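Local coordinates for iota-carrageenase (Alteromonas sp., PDB 1H80), which hydrolyses the 1,4-beta linkages of iota-carrageenan, a sulfated galactan of red algal cell walls, from within the chain and with inversion of anomeric configuration, at residues Asn40-Ala45 with Tyr65-Ile70; Arg98-Gly103 with Ala133-Gly138. All coordinates share one frame; numbering follows the deposited sequence.

Interaction 1 (Asn40-Ala45 with Tyr65-Ile70); sequences NALQRA and YHFLGI
Leu42 drives one methyl, CD2, squarely onto a face of the Phe67 ring: the carbon stands 3.6 Å from the ring centroid and only 8° off the ring normal, so all six ring carbons lie at similar distances from it, a clear CH-pi contact. Leu42 CG is anti to the backbone N (chi1 178°), which sets CG on the side of the strand; CD2 goes on from there to the ring, and the two side chains cross at about a right angle. Ile70 CG1 is 3.8 Å from Leu42 CD2, so the one methyl touches both Phe67 and Ile70, and Phe100 of strand 97-102 touches all three side chains. The position of helix 39-50 is consistent with the capping helix that often covers the apolar interior at the end of a right-handed parallel beta-helix. Beside this close packing the Gln43 edge is looser and wet. Gln43 bends at chi2 (65°), which turns CD back; OE1 ends 3.7 Å from Ile70 CA, a van der Waals approach. A water oxygen lies 2.7 Å from Gln43 OE1 and, in a weak contact, 3.3 Å from Gly69 O, spanning helix and turn. The firmer polar partners of the amide are Gln71 N, which bonds to OE1, and Asn47 OD1, which accepts from NE2.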
loop_
_atom_site.group_PDB
_atom_site.type_symbol
_atom_site.label_atom_id
_atom_site.label_comp_id
_atom_site.label_asym_id
_atom_site.label_seq_id
_atom_site.Cartn_x
_atom_site.Cartn_y
_atom_site.Cartn_z
ATOM N N ASN A 40 -23.599 -12.929 -5.373
ATOM C CA ASN A 40 -23.908 -14.338 -5.547
ATOM C C ASN A 40 -23.644 -14.796 -6.975
ATOM O O ASN A 40 -23.116 -15.884 -7.189
ATOM C CB ASN A 40 -25.363 -14.625 -5.164
ATOM C CG ASN A 40 -25.736 -16.084 -5.354
ATOM O OD1 ASN A 40 -26.468 -16.432 -6.281
ATOM N ND2 ASN A 40 -25.221 -16.946 -4.486
ATOM N N ALA A 41 -24.005 -13.963 -7.945
ATOM C CA ALA A 41 -23.789 -14.302 -9.349
ATOM C C ALA A 41 -22.300 -14.522 -9.584
ATOM O O ALA A 41 -21.895 -15.514 -10.189
ATOM C CB ALA A 41 -24.301 -13.183 -10.244
ATOM N N LEU A 42 -21.487 -13.591 -9.096
ATOM C CA LEU A 42 -20.046 -13.703 -9.267
ATOM C C LEU A 42 -19.487 -14.909 -8.527
ATOM O O LEU A 42 -18.637 -15.625 -9.055
ATOM C CB LEU A 42 -19.346 -12.423 -8.795
ATOM C CG LEU A 42 -17.814 -12.431 -8.879
ATOM C CD1 LEU A 42 -17.362 -12.790 -10.293
ATOM C CD2 LEU A 42 -17.285 -11.066 -8.480
ATOM N N GLN A 43 -19.967 -15.158 -7.311
ATOM C CA GLN A 43 -19.461 -16.296 -6.563
ATOM C C GLN A 43 -19.815 -17.607 -7.259
ATOM O O GLN A 43 -19.001 -18.525 -7.305
ATOM C CB GLN A 43 -20.006 -16.300 -5.135
ATOM C CG GLN A 43 -19.288 -17.292 -4.237
ATOM C CD GLN A 43 -17.833 -16.929 -4.038
ATOM O OE1 GLN A 43 -17.519 -15.888 -3.458
ATOM N NE2 GLN A 43 -16.935 -17.784 -4.519
ATOM N N ARG A 44 -21.029 -17.698 -7.797
ATOM C CA ARG A 44 -21.430 -18.908 -8.506
ATOM C C ARG A 44 -20.553 -19.110 -9.739
ATOM O O ARG A 44 -20.179 -20.236 -10.060
ATOM C CB ARG A 44 -22.900 -18.837 -8.925
ATOM C CG ARG A 44 -23.865 -19.083 -7.774
ATOM C CD ARG A 44 -25.310 -19.195 -8.241
ATOM N NE ARG A 44 -25.878 -17.911 -8.633
ATOM C CZ ARG A 44 -26.156 -17.562 -9.885
ATOM N NH1 ARG A 44 -25.919 -18.404 -10.884
ATOM N NH2 ARG A 44 -26.676 -16.369 -10.136
ATOM N N ALA A 45 -20.225 -18.018 -10.421
ATOM C CA ALA A 45 -19.385 -18.094 -11.616
ATOM C C ALA A 45 -18.002 -18.608 -11.243
ATOM O O ALA A 45 -17.469 -19.521 -11.873
ATOM C CB ALA A 45 -19.275 -16.723 -12.268
ATOM N N TYR A 65 -21.644 -3.047 -11.322
ATOM C CA TYR A 65 -21.879 -4.178 -10.443
ATOM C C TYR A 65 -21.572 -3.868 -9.001
ATOM O O TYR A 65 -20.696 -3.061 -8.694
ATOM C CB TYR A 65 -21.009 -5.353 -10.877
ATOM C CG TYR A 65 -21.212 -5.717 -12.315
ATOM C CD1 TYR A 65 -22.240 -6.578 -12.692
ATOM C CD2 TYR A 65 -20.411 -5.163 -13.311
ATOM C CE1 TYR A 65 -22.467 -6.877 -14.026
ATOM C CE2 TYR A 65 -20.630 -5.454 -14.647
ATOM C CZ TYR A 65 -21.660 -6.310 -14.997
ATOM O OH TYR A 65 -21.893 -6.594 -16.317
ATOM N N HIS A 66 -22.305 -4.532 -8.118
ATOM C CA HIS A 66 -22.107 -4.379 -6.691
ATOM C C HIS A 66 -21.631 -5.718 -6.144
ATOM O O HIS A 66 -22.336 -6.726 -6.233
ATOM C CB HIS A 66 -23.409 -3.950 -6.015
ATOM C CG HIS A 66 -23.805 -2.541 -6.324
ATOM N ND1 HIS A 66 -24.342 -2.165 -7.537
ATOM C CD2 HIS A 66 -23.693 -1.406 -5.595
ATOM C CE1 HIS A 66 -24.543 -0.859 -7.540
ATOM N NE2 HIS A 66 -24.158 -0.375 -6.374
ATOM N N PHE A 67 -20.415 -5.724 -5.603
ATOM C CA PHE A 67 -19.830 -6.934 -5.042
ATOM C C PHE A 67 -19.301 -6.665 -3.644
ATOM O O PHE A 67 -18.980 -5.528 -3.300
ATOM C CB PHE A 67 -18.619 -7.413 -5.857
ATOM C CG PHE A 67 -18.897 -7.673 -7.306
ATOM C CD1 PHE A 67 -19.932 -8.514 -7.699
ATOM C CD2 PHE A 67 -18.070 -7.124 -8.284
ATOM C CE1 PHE A 67 -20.136 -8.805 -9.046
ATOM C CE2 PHE A 67 -18.266 -7.411 -9.632
ATOM C CZ PHE A 67 -19.298 -8.253 -10.012
ATOM N N LEU A 68 -19.191 -7.728 -2.857
ATOM C CA LEU A 68 -18.617 -7.641 -1.524
ATOM C C LEU A 68 -18.352 -9.037 -0.983
ATOM O O LEU A 68 -19.177 -9.941 -1.134
ATOM C CB LEU A 68 -19.533 -6.881 -0.557
ATOM C CG LEU A 68 -18.764 -6.306 0.639
ATOM C CD1 LEU A 68 -17.887 -5.148 0.168
ATOM C CD2 LEU A 68 -19.734 -5.819 1.709
ATOM N N GLY A 69 -17.181 -9.211 -0.381
ATOM C CA GLY A 69 -16.817 -10.486 0.210
ATOM C C GLY A 69 -16.727 -11.661 -0.741
ATOM O O GLY A 69 -17.053 -12.789 -0.373
ATOM N N ILE A 70 -16.282 -11.401 -1.963
ATOM C CA ILE A 70 -16.154 -12.458 -2.959
ATOM C C ILE A 70 -14.944 -13.324 -2.634
ATOM O O ILE A 70 -13.869 -12.812 -2.325
ATOM C CB ILE A 70 -15.975 -11.863 -4.368
ATOM C CG1 ILE A 70 -17.121 -10.897 -4.679
ATOM C CG2 ILE A 70 -15.904 -12.980 -5.400
ATOM C CD1 ILE A 70 -18.488 -11.541 -4.672
HETATM O O HOH W 1 -19.322 -14.826 -1.744
#

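Interaction 2 (Arg98-Gly103 with Ala133-Gly138); sequences RLFEVG and AVFKLG
The Phe135 ring receives Phe100 CD2 over one face, 3.5 Å above its plane and displaced toward the rim, while Val102 CG2 lies in the ring plane at the edge, 3.9 Å from Phe135 CD2. The two phenyl planes make 43°, an oblique meeting that is neither stack nor T. Leu99 CB covers a face of the Phe100 ring, and Phe113 meets both phenylalanines, edge-to-face with Phe135. An alanine in place of Phe135 would probably leave Phe100 CD2 and Val102 CG2 without their ring partner and open a gap beside Phe113. The third flat group, the Arg98 guanidinium, lies on the other side of the sheet, with Lys136 CD 3.4 Å above one face and toward the rim; its geometry here is that of one of two deposited conformers.

Strands 100-102 and 135-137 run parallel, their axes 4.8 Å apart and 14° off. Five backbone bonds join the segments, from Leu99 N to Ala133 O through to Gly138 N donating to Val102 O at 2.7 Å. On the face with the phenylalanines, Phe100 is set against Phe135 and Val102 against Leu137, in the side-chain ladders of a parallel beta-helix; Leu99 and Val134 sit where each coil turns a corner.

On the opposite face Lys136, extended from CG to NZ, runs past the guanidinium. Its NZ comes 3.0 Å from Arg98 NH2 without bonding, a doubtful approach that the other arginine conformer may avoid. Arg98 NH1 makes a salt bridge, weak as a hydrogen bond, with Glu101 OE2 at 2.7 Å, and Glu101 OE1 is held by Gln71. With Lys136 NZ also 5.3 Å from Glu101 OE2, the carboxylate would probably offset, in this conformer, part of the like-charge repulsion.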
loop_
_atom_site.group_PDB
_atom_site.type_symbol
_atom_site.label_atom_id
_atom_site.label_comp_id
_atom_site.label_asym_id
_atom_site.label_seq_id
_atom_site.Cartn_x
_atom_site.Cartn_y
_atom_site.Cartn_z
ATOM N N ARG A 98 -14.031 -6.227 2.202
ATOM C CA ARG A 98 -13.198 -6.257 1.010
ATOM C C ARG A 98 -14.098 -6.686 -0.135
ATOM O O ARG A 98 -15.032 -7.462 0.065
ATOM C CB ARG A 98 -12.055 -7.268 1.154
ATOM C CG ARG A 98 -11.230 -7.126 2.421
ATOM C CD ARG A 98 -11.740 -8.065 3.499
ATOM N NE ARG A 98 -11.009 -7.913 4.752
ATOM C CZ ARG A 98 -11.147 -8.720 5.798
ATOM N NH1 ARG A 98 -11.988 -9.743 5.741
ATOM N NH2 ARG A 98 -10.446 -8.501 6.902
ATOM N N LEU A 99 -13.834 -6.178 -1.330
ATOM C CA LEU A 99 -14.634 -6.556 -2.479
ATOM C C LEU A 99 -14.258 -7.992 -2.812
ATOM O O LEU A 99 -15.123 -8.850 -3.003
ATOM C CB LEU A 99 -14.326 -5.664 -3.684
ATOM C CG LEU A 99 -14.819 -4.218 -3.689
ATOM C CD1 LEU A 99 -14.321 -3.538 -4.952
ATOM C CD2 LEU A 99 -16.332 -4.176 -3.632
ATOM N N PHE A 100 -12.953 -8.252 -2.839
ATOM C CA PHE A 100 -12.437 -9.567 -3.194
ATOM C C PHE A 100 -11.410 -10.110 -2.213
ATOM O O PHE A 100 -10.506 -9.394 -1.786
ATOM C CB PHE A 100 -11.774 -9.495 -4.571
ATOM C CG PHE A 100 -12.563 -8.719 -5.583
ATOM C CD1 PHE A 100 -13.809 -9.164 -6.000
ATOM C CD2 PHE A 100 -12.060 -7.534 -6.114
ATOM C CE1 PHE A 100 -14.550 -8.440 -6.932
ATOM C CE2 PHE A 100 -12.791 -6.802 -7.046
ATOM C CZ PHE A 100 -14.040 -7.257 -7.455
ATOM N N GLU A 101 -11.548 -11.383 -1.868
ATOM C CA GLU A 101 -10.596 -12.027 -0.977
ATOM C C GLU A 101 -9.975 -13.163 -1.774
ATOM O O GLU A 101 -10.680 -13.917 -2.443
ATOM C CB GLU A 101 -11.298 -12.544 0.278
ATOM C CG GLU A 101 -11.939 -11.422 1.084
ATOM C CD GLU A 101 -12.399 -11.861 2.459
ATOM O OE1 GLU A 101 -13.154 -12.850 2.552
ATOM O OE2 GLU A 101 -12.007 -11.206 3.448
ATOM N N VAL A 102 -8.653 -13.269 -1.721
ATOM C CA VAL A 102 -7.951 -14.298 -2.474
ATOM C C VAL A 102 -7.014 -15.092 -1.582
ATOM O O VAL A 102 -5.914 -14.642 -1.264
ATOM C CB VAL A 102 -7.126 -13.669 -3.617
ATOM C CG1 VAL A 102 -6.672 -14.746 -4.592
ATOM C CG2 VAL A 102 -7.949 -12.601 -4.323
ATOM N N GLY A 103 -7.461 -16.273 -1.170
ATOM C CA GLY A 103 -6.638 -17.118 -0.330
ATOM C C GLY A 103 -6.750 -16.798 1.144
ATOM O O GLY A 103 -5.931 -17.247 1.940
ATOM N N ALA A 133 -11.446 -2.401 1.374
ATOM C CA ALA A 133 -10.218 -2.735 0.666
ATOM C C ALA A 133 -10.732 -3.393 -0.610
ATOM O O ALA A 133 -11.819 -3.971 -0.616
ATOM C CB ALA A 133 -9.378 -3.715 1.466
ATOM N N VAL A 134 -9.978 -3.287 -1.699
ATOM C CA VAL A 134 -10.410 -3.899 -2.947
ATOM C C VAL A 134 -10.052 -5.383 -2.941
ATOM O O VAL A 134 -10.894 -6.238 -3.221
ATOM C CB VAL A 134 -9.755 -3.206 -4.155
ATOM C CG1 VAL A 134 -10.216 -3.857 -5.446
ATOM C CG2 VAL A 134 -10.118 -1.728 -4.156
ATOM N N PHE A 135 -8.800 -5.682 -2.614
ATOM C CA PHE A 135 -8.324 -7.062 -2.546
ATOM C C PHE A 135 -7.606 -7.338 -1.238
ATOM O O PHE A 135 -6.833 -6.510 -0.761
ATOM C CB PHE A 135 -7.299 -7.380 -3.646
ATOM C CG PHE A 135 -7.884 -7.607 -5.002
ATOM C CD1 PHE A 135 -8.056 -6.550 -5.887
ATOM C CD2 PHE A 135 -8.244 -8.890 -5.408
ATOM C CE1 PHE A 135 -8.574 -6.766 -7.161
ATOM C CE2 PHE A 135 -8.764 -9.117 -6.679
ATOM C CZ PHE A 135 -8.929 -8.053 -7.556
ATOM N N LYS A 136 -7.870 -8.500 -0.658
ATOM C CA LYS A 136 -7.144 -8.927 0.524
ATOM C C LYS A 136 -6.575 -10.260 0.061
ATOM O O LYS A 136 -7.323 -11.181 -0.274
ATOM C CB LYS A 136 -8.043 -9.141 1.738
ATOM C CG LYS A 136 -7.232 -9.590 2.949
ATOM C CD LYS A 136 -8.050 -9.653 4.223
ATOM C CE LYS A 136 -7.174 -10.091 5.387
ATOM N NZ LYS A 136 -7.916 -10.128 6.679
ATOM N N LEU A 137 -5.251 -10.347 0.012
ATOM C CA LEU A 137 -4.585 -11.559 -0.440
ATOM C C LEU A 137 -4.062 -12.362 0.735
ATOM O O LEU A 137 -3.598 -11.799 1.728
ATOM C CB LEU A 137 -3.421 -11.203 -1.365
ATOM C CG LEU A 137 -3.733 -10.211 -2.489
ATOM C CD1 LEU A 137 -2.473 -9.967 -3.298
ATOM C CD2 LEU A 137 -4.851 -10.748 -3.375
ATOM N N GLY A 138 -4.148 -13.682 0.608
ATOM C CA GLY A 138 -3.662 -14.573 1.643
ATOM C C GLY A 138 -2.848 -15.689 1.015
ATOM O O GLY A 138 -1.800 -15.446 0.408
#

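Overall arrangement
The two contacts follow one another along the chain, interaction 1 closing before interaction 2 opens, and their centres are about 13 Å apart on the same side of the chain's centre. Strand 64-71 of interaction 1 is the parallel neighbour of strand 97-102, which in turn pairs with 132-141, so three successive coils of the beta-helix are joined. The two contacts touch directly: Ile70 O to Glu101 N and Gly69 N to Arg98 O, both 2.8 Å, are probable hydrogen bonds, and Phe67 O packs on Leu99 CD2. Interaction 1 thus fits the helix 39-50 to the coil at one end, while interaction 2 continues the stacking inward, building the elongated body of this carrageenan-degrading enzyme.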